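Local coordinates for protein succinate dehydrogenase (Membrane anchor subunit) (Mycolicibacterium smegmatis, PDB 7D6V) that anchors succinate dehydrogenase in the membrane, holds a membrane-embedded Rieske [2Fe-2S] cluster and binds ubiquinone-1, at residues Ser57-Ala62 with Pro81-Phe86. Numbering follows the deposited sequence.
Sequences SAYWVA and PGSSHF
The indole of W60 lies against the loop segment 81-86, and S83 covers much of one indole face. The CA of S83 stands 4.1 Å from the centroid of the six-membered ring of W60. It is 4° off the ring normal, so this is a CH-pi contact. S83 OG lies over the same face, off toward the rim, 3.0 Å from W60 CG. The S83 hydroxyl also hydrogen-bonds to the carbonyl O of A80, which ties its polar end to the loop. CB of W60 points toward segment 81-86, and CG is anti to the backbone N (chi1 169°). W60 NE1 lies 3.0 Å from P81 O. Further round the indole, W60 CH2 is 3.4 Å from G82 O. G82 has a positive phi, a shape suited to glycine. H85 approaches with its ring edge, and its NE2 is 3.9 Å from W60 CH2. The two ring planes are inclined at 63°. H85 ND1 makes a weak hydrogen bond to D172 in helix 155-175. The Y59 hydroxyl bonds to the A80 backbone N, so neighbours W60 and Y59 both engage this loop. The contact thus packs the loop before helix 104-112 onto strand 60-61 of a two-stranded antiparallel hairpin. The S83 hydroxyl can lie over the indole because A80 O already takes its hydrogen bond. The contact between the segments therefore appears to rest largely on packing.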
loop_
_atom_site.group_PDB
_atom_site.type_symbol
_atom_site.label_atom_id
_atom_site.label_comp_id
_atom_site.label_asym_id
_atom_site.label_seq_id
_atom_site.Cartn_x
_atom_site.Cartn_y
_atom_site.Cartn_z
ATOM N N SER C 57 24.029 -32.222 44.495
ATOM C CA SER C 57 25.451 -32.519 44.541
ATOM C C SER C 57 26.045 -32.302 43.158
ATOM O O SER C 57 25.327 -32.104 42.176
ATOM C CB SER C 57 25.712 -33.945 45.037
ATOM O OG SER C 57 25.382 -34.904 44.052
ATOM N N ALA C 58 27.377 -32.332 43.102
ATOM C CA ALA C 58 28.146 -32.154 41.870
ATOM C C ALA C 58 27.838 -30.806 41.212
ATOM O O ALA C 58 27.367 -30.727 40.078
ATOM C CB ALA C 58 27.907 -33.313 40.898
ATOM N N TYR C 59 28.127 -29.738 41.952
ATOM C CA TYR C 59 27.855 -28.391 41.476
ATOM C C TYR C 59 28.975 -27.400 41.765
ATOM O O TYR C 59 28.851 -26.234 41.381
ATOM C CB TYR C 59 26.545 -27.866 42.090
ATOM C CG TYR C 59 26.550 -27.823 43.599
ATOM C CD1 TYR C 59 27.005 -26.704 44.279
ATOM C CD2 TYR C 59 26.111 -28.904 44.344
ATOM C CE1 TYR C 59 27.018 -26.659 45.652
ATOM C CE2 TYR C 59 26.119 -28.869 45.720
ATOM C CZ TYR C 59 26.575 -27.744 46.369
ATOM O OH TYR C 59 26.587 -27.701 47.741
ATOM N N TRP C 60 30.056 -27.819 42.417
ATOM C CA TRP C 60 31.097 -26.907 42.869
ATOM C C TRP C 60 32.453 -27.575 42.728
ATOM O O TRP C 60 32.654 -28.682 43.235
ATOM C CB TRP C 60 30.849 -26.500 44.327
ATOM C CG TRP C 60 31.975 -25.780 45.005
ATOM C CD1 TRP C 60 32.754 -26.252 46.014
ATOM C CD2 TRP C 60 32.413 -24.441 44.753
ATOM N NE1 TRP C 60 33.663 -25.300 46.396
ATOM C CE2 TRP C 60 33.474 -24.178 45.636
ATOM C CE3 TRP C 60 32.017 -23.442 43.862
ATOM C CZ2 TRP C 60 34.144 -22.962 45.653
ATOM C CZ3 TRP C 60 32.684 -22.236 43.880
ATOM C CH2 TRP C 60 33.733 -22.006 44.769
ATOM N N VAL C 61 33.379 -26.908 42.043
ATOM C CA VAL C 61 34.773 -27.331 41.988
ATOM C C VAL C 61 35.559 -26.473 42.967
ATOM O O VAL C 61 35.675 -25.255 42.785
ATOM C CB VAL C 61 35.350 -27.217 40.570
ATOM C CG1 VAL C 61 36.680 -27.934 40.492
ATOM C CG2 VAL C 61 34.385 -27.779 39.554
ATOM N N ALA C 62 36.107 -27.108 44.004
ATOM C CA ALA C 62 36.813 -26.363 45.038
ATOM C C ALA C 62 38.122 -25.781 44.519
ATOM O O ALA C 62 38.532 -24.695 44.944
ATOM C CB ALA C 62 37.068 -27.262 46.245
ATOM N N PRO C 81 31.891 -26.175 50.943
ATOM C CA PRO C 81 32.722 -25.072 51.443
ATOM C C PRO C 81 33.220 -24.186 50.313
ATOM O O PRO C 81 33.757 -24.667 49.313
ATOM C CB PRO C 81 33.874 -25.795 52.148
ATOM C CG PRO C 81 33.296 -27.108 52.542
ATOM C CD PRO C 81 32.355 -27.483 51.436
ATOM N N GLY C 82 33.041 -22.877 50.486
ATOM C CA GLY C 82 33.453 -21.900 49.507
ATOM C C GLY C 82 32.415 -21.552 48.465
ATOM O O GLY C 82 32.641 -20.624 47.678
ATOM N N SER C 83 31.283 -22.257 48.432
ATOM C CA SER C 83 30.257 -21.982 47.436
ATOM C C SER C 83 29.392 -20.782 47.790
ATOM O O SER C 83 28.746 -20.218 46.902
ATOM C CB SER C 83 29.361 -23.204 47.252
ATOM O OG SER C 83 30.115 -24.329 46.855
ATOM N N SER C 84 29.364 -20.379 49.056
ATOM C CA SER C 84 28.532 -19.265 49.499
ATOM C C SER C 84 29.334 -17.980 49.353
ATOM O O SER C 84 30.188 -17.665 50.183
ATOM C CB SER C 84 28.071 -19.479 50.935
ATOM O OG SER C 84 27.196 -20.586 51.013
ATOM N N HIS C 85 29.058 -17.234 48.287
ATOM C CA HIS C 85 29.748 -15.983 48.020
ATOM C C HIS C 85 29.069 -14.781 48.652
ATOM O O HIS C 85 29.680 -13.709 48.716
ATOM C CB HIS C 85 29.877 -15.775 46.511
ATOM C CG HIS C 85 30.590 -16.890 45.818
ATOM N ND1 HIS C 85 30.304 -17.272 44.526
ATOM C CD2 HIS C 85 31.574 -17.714 46.245
ATOM C CE1 HIS C 85 31.086 -18.281 44.185
ATOM N NE2 HIS C 85 31.866 -18.568 45.211
ATOM N N PHE C 86 27.834 -14.930 49.120
ATOM C CA PHE C 86 27.100 -13.860 49.781
ATOM C C PHE C 86 26.676 -14.273 51.185
ATOM O O PHE C 86 25.655 -13.810 51.695
ATOM C CB PHE C 86 25.890 -13.444 48.947
ATOM C CG PHE C 86 26.187 -13.318 47.484
ATOM C CD1 PHE C 86 25.893 -14.350 46.614
ATOM C CD2 PHE C 86 26.777 -12.174 46.980
ATOM C CE1 PHE C 86 26.174 -14.239 45.269
ATOM C CE2 PHE C 86 27.059 -12.060 45.636
ATOM C CZ PHE C 86 26.757 -13.093 44.781
#